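C381 turret protein (Sulfolobus turreted icosahedral virus, PDB 4IND) probably builds the turrets that project from the icosahedral archaeal virus capsid, as a five-chain assembly of subunits with three jelly-roll domains. Local coordinates at residues S303-Q317 against S328-T340. Numbering follows the deposited sequence.
Sequences SVSGLTTAVTQCQLQ and STVWDFIAGGSST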
loop_
_atom_site.group_PDB
_atom_site.type_symbol
_atom_site.label_atom_id
_atom_site.label_comp_id
_atom_site.label_asym_id
_atom_site.label_seq_id
_atom_site.Cartn_x
_atom_site.Cartn_y
_atom_site.Cartn_z
ATOM N N SER A 303 1.182 10.660 -36.334
ATOM C CA SER A 303 1.745 10.536 -37.667
ATOM C C SER A 303 1.200 11.655 -38.538
ATOM O O SER A 303 0.072 12.115 -38.343
ATOM C CB SER A 303 1.367 9.186 -38.264
ATOM O OG SER A 303 2.045 8.971 -39.476
ATOM N N VAL A 304 2.005 12.113 -39.482
ATOM C CA VAL A 304 1.550 13.142 -40.420
ATOM C C VAL A 304 1.783 12.649 -41.836
ATOM O O VAL A 304 2.875 12.182 -42.163
ATOM C CB VAL A 304 2.272 14.484 -40.204
ATOM C CG1 VAL A 304 1.861 15.491 -41.271
ATOM C CG2 VAL A 304 1.961 15.030 -38.805
ATOM N N SER A 305 0.747 12.728 -42.669
ATOM C CA SER A 305 0.880 12.393 -44.072
ATOM C C SER A 305 0.764 13.662 -44.880
ATOM O O SER A 305 0.128 14.633 -44.449
ATOM C CB SER A 305 -0.190 11.397 -44.504
ATOM O OG SER A 305 -1.481 11.922 -44.275
ATOM N N GLY A 306 1.395 13.661 -46.045
ATOM C CA GLY A 306 1.311 14.787 -46.953
ATOM C C GLY A 306 2.498 15.718 -46.844
ATOM O O GLY A 306 2.526 16.765 -47.487
ATOM N N LEU A 307 3.479 15.350 -46.023
ATOM C CA LEU A 307 4.694 16.150 -45.902
ATOM C C LEU A 307 5.474 16.176 -47.210
ATOM O O LEU A 307 5.697 15.138 -47.822
ATOM C CB LEU A 307 5.588 15.612 -44.792
ATOM C CG LEU A 307 5.090 15.876 -43.376
ATOM C CD1 LEU A 307 6.083 15.351 -42.345
ATOM C CD2 LEU A 307 4.824 17.360 -43.180
ATOM N N THR A 308 5.880 17.372 -47.627
ATOM C CA THR A 308 6.766 17.554 -48.769
ATOM C C THR A 308 7.807 18.597 -48.403
ATOM O O THR A 308 7.750 19.189 -47.323
ATOM C CB THR A 308 6.007 18.038 -50.023
ATOM O OG1 THR A 308 5.538 19.377 -49.820
ATOM C CG2 THR A 308 4.826 17.127 -50.325
ATOM N N THR A 309 8.745 18.830 -49.308
ATOM C CA THR A 309 9.763 19.850 -49.101
ATOM C C THR A 309 9.140 21.241 -49.026
ATOM O O THR A 309 9.792 22.200 -48.620
ATOM C CB THR A 309 10.830 19.811 -50.207
ATOM O OG1 THR A 309 10.195 19.914 -51.486
ATOM C CG2 THR A 309 11.600 18.508 -50.149
ATOM N N ALA A 310 7.870 21.337 -49.406
ATOM C CA ALA A 310 7.130 22.595 -49.311
ATOM C C ALA A 310 6.685 22.907 -47.881
ATOM O O ALA A 310 6.238 24.016 -47.605
ATOM C CB ALA A 310 5.931 22.583 -50.246
ATOM N N VAL A 311 6.806 21.930 -46.981
ATOM C CA VAL A 311 6.479 22.124 -45.568
ATOM C C VAL A 311 7.755 22.395 -44.781
ATOM O O VAL A 311 8.668 21.573 -44.770
ATOM C CB VAL A 311 5.768 20.886 -44.973
ATOM C CG1 VAL A 311 5.296 21.163 -43.533
ATOM C CG2 VAL A 311 4.601 20.474 -45.848
ATOM N N THR A 312 7.810 23.550 -44.127
ATOM C CA THR A 312 9.010 23.989 -43.417
ATOM C C THR A 312 8.913 23.785 -41.911
ATOM O O THR A 312 9.926 23.751 -41.212
ATOM C CB THR A 312 9.273 25.474 -43.670
ATOM O OG1 THR A 312 8.144 26.241 -43.225
ATOM C CG2 THR A 312 9.503 25.729 -45.152
ATOM N N GLN A 313 7.689 23.672 -41.412
ATOM C CA GLN A 313 7.484 23.446 -39.993
ATOM C C GLN A 313 6.287 22.555 -39.759
ATOM O O GLN A 313 5.237 22.734 -40.366
ATOM C CB GLN A 313 7.298 24.765 -39.239
ATOM C CG GLN A 313 7.010 24.573 -37.744
ATOM C CD GLN A 313 6.737 25.881 -37.015
ATOM O OE1 GLN A 313 6.297 26.866 -37.617
ATOM N NE2 GLN A 313 6.998 25.896 -35.708
ATOM N N CYS A 314 6.453 21.590 -38.869
ATOM C CA CYS A 314 5.357 20.717 -38.510
ATOM C C CYS A 314 5.688 20.119 -37.156
ATOM O O CYS A 314 6.350 19.083 -37.077
ATOM C CB CYS A 314 5.168 19.631 -39.578
ATOM S SG CYS A 314 3.679 18.631 -39.339
ATOM N N GLN A 315 5.263 20.810 -36.097
ATOM C CA GLN A 315 5.541 20.391 -34.730
ATOM C C GLN A 315 4.256 20.149 -33.956
ATOM O O GLN A 315 3.362 21.004 -33.929
ATOM C CB GLN A 315 6.376 21.449 -34.012
ATOM C CG GLN A 315 7.741 21.666 -34.632
ATOM C CD GLN A 315 8.474 22.834 -34.025
ATOM O OE1 GLN A 315 7.864 23.820 -33.617
ATOM N NE2 GLN A 315 9.794 22.731 -33.960
ATOM N N LEU A 316 4.170 18.981 -33.328
ATOM C CA LEU A 316 3.106 18.707 -32.376
ATOM C C LEU A 316 3.557 19.248 -31.020
ATOM O O LEU A 316 4.692 18.987 -30.582
ATOM C CB LEU A 316 2.856 17.202 -32.291
ATOM C CG LEU A 316 1.607 16.775 -31.528
ATOM C CD1 LEU A 316 0.370 17.353 -32.200
ATOM C CD2 LEU A 316 1.532 15.264 -31.432
ATOM N N GLN A 317 2.682 20.013 -30.364
ATOM C CA GLN A 317 3.004 20.601 -29.071
ATOM C C GLN A 317 1.925 20.293 -28.049
ATOM O O GLN A 317 0.752 20.126 -28.400
ATOM C CB GLN A 317 3.171 22.116 -29.205
ATOM C CG GLN A 317 4.068 22.537 -30.340
ATOM C CD GLN A 317 4.369 24.012 -30.310
ATOM O OE1 GLN A 317 3.492 24.838 -30.061
ATOM N NE2 GLN A 317 5.622 24.353 -30.552
ATOM N N SER A 328 5.085 23.027 -25.163
ATOM C CA SER A 328 6.382 22.489 -25.566
ATOM C C SER A 328 6.209 21.499 -26.699
ATOM O O SER A 328 5.218 20.766 -26.763
ATOM C CB SER A 328 7.136 21.867 -24.383
ATOM O OG SER A 328 6.256 21.231 -23.467
ATOM N N THR A 329 7.171 21.505 -27.610
ATOM C CA THR A 329 7.178 20.579 -28.729
ATOM C C THR A 329 7.400 19.174 -28.198
ATOM O O THR A 329 8.355 18.942 -27.450
ATOM C CB THR A 329 8.277 20.951 -29.724
ATOM O OG1 THR A 329 8.022 22.268 -30.237
ATOM C CG2 THR A 329 8.322 19.962 -30.880
ATOM N N VAL A 330 6.506 18.249 -28.554
ATOM C CA VAL A 330 6.637 16.847 -28.128
ATOM C C VAL A 330 7.048 15.936 -29.301
ATOM O O VAL A 330 7.494 14.804 -29.111
ATOM C CB VAL A 330 5.367 16.318 -27.465
ATOM C CG1 VAL A 330 5.154 16.984 -26.101
ATOM C CG2 VAL A 330 4.156 16.533 -28.371
ATOM N N TRP A 331 6.878 16.434 -30.519
ATOM C CA TRP A 331 7.411 15.749 -31.699
ATOM C C TRP A 331 7.526 16.708 -32.859
ATOM O O TRP A 331 6.626 17.512 -33.115
ATOM C CB TRP A 331 6.559 14.548 -32.119
ATOM C CG TRP A 331 7.269 13.725 -33.148
ATOM C CD1 TRP A 331 7.014 13.689 -34.498
ATOM C CD2 TRP A 331 8.394 12.866 -32.931
ATOM N NE1 TRP A 331 7.895 12.847 -35.113
ATOM C CE2 TRP A 331 8.763 12.327 -34.177
ATOM C CE3 TRP A 331 9.130 12.492 -31.797
ATOM C CZ2 TRP A 331 9.830 11.428 -34.335
ATOM C CZ3 TRP A 331 10.190 11.597 -31.945
ATOM C CH2 TRP A 331 10.529 11.073 -33.206
ATOM N N ASP A 332 8.644 16.628 -33.563
ATOM C CA ASP A 332 8.867 17.458 -34.725
ATOM C C ASP A 332 8.892 16.528 -35.934
ATOM O O ASP A 332 9.807 15.722 -36.086
ATOM C CB ASP A 332 10.180 18.217 -34.584
ATOM C CG ASP A 332 10.425 19.172 -35.731
ATOM O OD1 ASP A 332 9.959 18.893 -36.857
ATOM O OD2 ASP A 332 11.080 20.208 -35.512
ATOM N N PHE A 333 7.868 16.611 -36.778
ATOM C CA PHE A 333 7.729 15.665 -37.884
ATOM C C PHE A 333 8.738 15.900 -39.002
ATOM O O PHE A 333 9.000 15.009 -39.814
ATOM C CB PHE A 333 6.294 15.672 -38.422
ATOM C CG PHE A 333 5.298 15.180 -37.437
ATOM C CD1 PHE A 333 5.038 13.825 -37.313
ATOM C CD2 PHE A 333 4.631 16.066 -36.599
ATOM C CE1 PHE A 333 4.109 13.362 -36.370
ATOM C CE2 PHE A 333 3.707 15.610 -35.664
ATOM C CZ PHE A 333 3.448 14.261 -35.547
ATOM N N ILE A 334 9.302 17.101 -39.053
ATOM C CA ILE A 334 10.347 17.392 -40.030
ATOM C C ILE A 334 11.674 16.829 -39.535
ATOM O O ILE A 334 12.317 16.049 -40.216
ATOM C CB ILE A 334 10.510 18.907 -40.266
ATOM C CG1 ILE A 334 9.175 19.552 -40.658
ATOM C CG2 ILE A 334 11.589 19.174 -41.306
ATOM C CD1 ILE A 334 8.549 18.969 -41.899
ATOM N N ALA A 335 12.071 17.228 -38.332
ATOM C CA ALA A 335 13.353 16.823 -37.751
ATOM C C ALA A 335 13.382 15.348 -37.353
ATOM O O ALA A 335 14.408 14.681 -37.476
ATOM C CB ALA A 335 13.673 17.699 -36.533
ATOM N N GLY A 336 12.253 14.846 -36.867
ATOM C CA GLY A 336 12.194 13.498 -36.317
ATOM C C GLY A 336 11.628 12.426 -37.235
ATOM O O GLY A 336 11.842 11.237 -37.003
ATOM N N GLY A 337 10.908 12.830 -38.279
ATOM C CA GLY A 337 10.274 11.870 -39.174
ATOM C C GLY A 337 8.761 11.874 -39.054
ATOM O O GLY A 337 8.207 12.391 -38.079
ATOM N N SER A 338 8.098 11.269 -40.033
ATOM C CA SER A 338 6.651 11.414 -40.202
ATOM C C SER A 338 5.794 10.683 -39.167
ATOM O O SER A 338 4.583 10.894 -39.099
ATOM C CB SER A 338 6.255 10.967 -41.610
ATOM O OG SER A 338 6.635 9.621 -41.810
ATOM N N SER A 339 6.402 9.816 -38.365
ATOM C CA SER A 339 5.644 9.175 -37.298
ATOM C C SER A 339 6.460 8.986 -36.015
ATOM O O SER A 339 7.690 8.926 -36.049
ATOM C CB SER A 339 5.032 7.858 -37.789
ATOM O OG SER A 339 6.026 6.914 -38.054
ATOM N N THR A 340 5.761 8.915 -34.890
ATOM C CA THR A 340 6.419 8.828 -33.591
ATOM C C THR A 340 6.920 7.408 -33.334
ATOM O O THR A 340 6.302 6.440 -33.772
ATOM C CB THR A 340 5.469 9.244 -32.477
ATOM O OG1 THR A 340 4.298 8.427 -32.533
ATOM C CG2 THR A 340 5.069 10.709 -32.638
#
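Ser303 and Val304 share one acceptor, Ser338 O, near the end of 328-340: Val304 N bonds to it at 2.9 Å, while Ser303 OG meets it from above the carbonyl plane. Val304 also begins the apolar core, a worked example of how a jelly roll packs aromatic and aliphatic side chains between its two sheets. With CG1 anti to the backbone N (chi1 175°), its other methyl, CG2, stands over the centre of the Phe333 ring, 3.4 Å from the centroid. Trp331 CD1 lies over the opposite face, so the phenyl is clamped between a methyl and an indole. Leu307 CD1 adds a flank at Phe333 CB, and Val311 CG1 approaches Ile334 CD1 loosely. Cys314 presents SG obliquely to Phe333, 3.9 Å from CD2, while its carbonyl O accepts Phe333 N and lies at the ring edge. Gln315 shares a sheet face with Asp332 and Thr329, and NE2 reaches Asp332 OD2 at 3.2 Å from above the carboxylate, the amide and carboxylate planes 86° apart; Asp332 OD1 accepts from Ile334 N, an Asx turn, and Ala335 N, completing an Asx motif that helps hold the carboxylate. Leu316 rests CB on Phe333 CE2 (3.8 Å), and its O receives Val330 N at 2.8 Å and, weakly, Trp331 N; both residues face Leu316, a classic beta bulge. Gln317 NE2 then bonds to Thr329 OG1 at 3.2 Å, its OE1 being held by Gln353. Strand 311-319 lies between 351-358 and 328-332, this sheet's outermost strand within the chain, where Thr329 makes backbone hydrogen bonds to a second subunit and Trp331 meets its Phe271 edge-to-face; Phe333 touches Ala302 of strand 295-305 in the facing sheet.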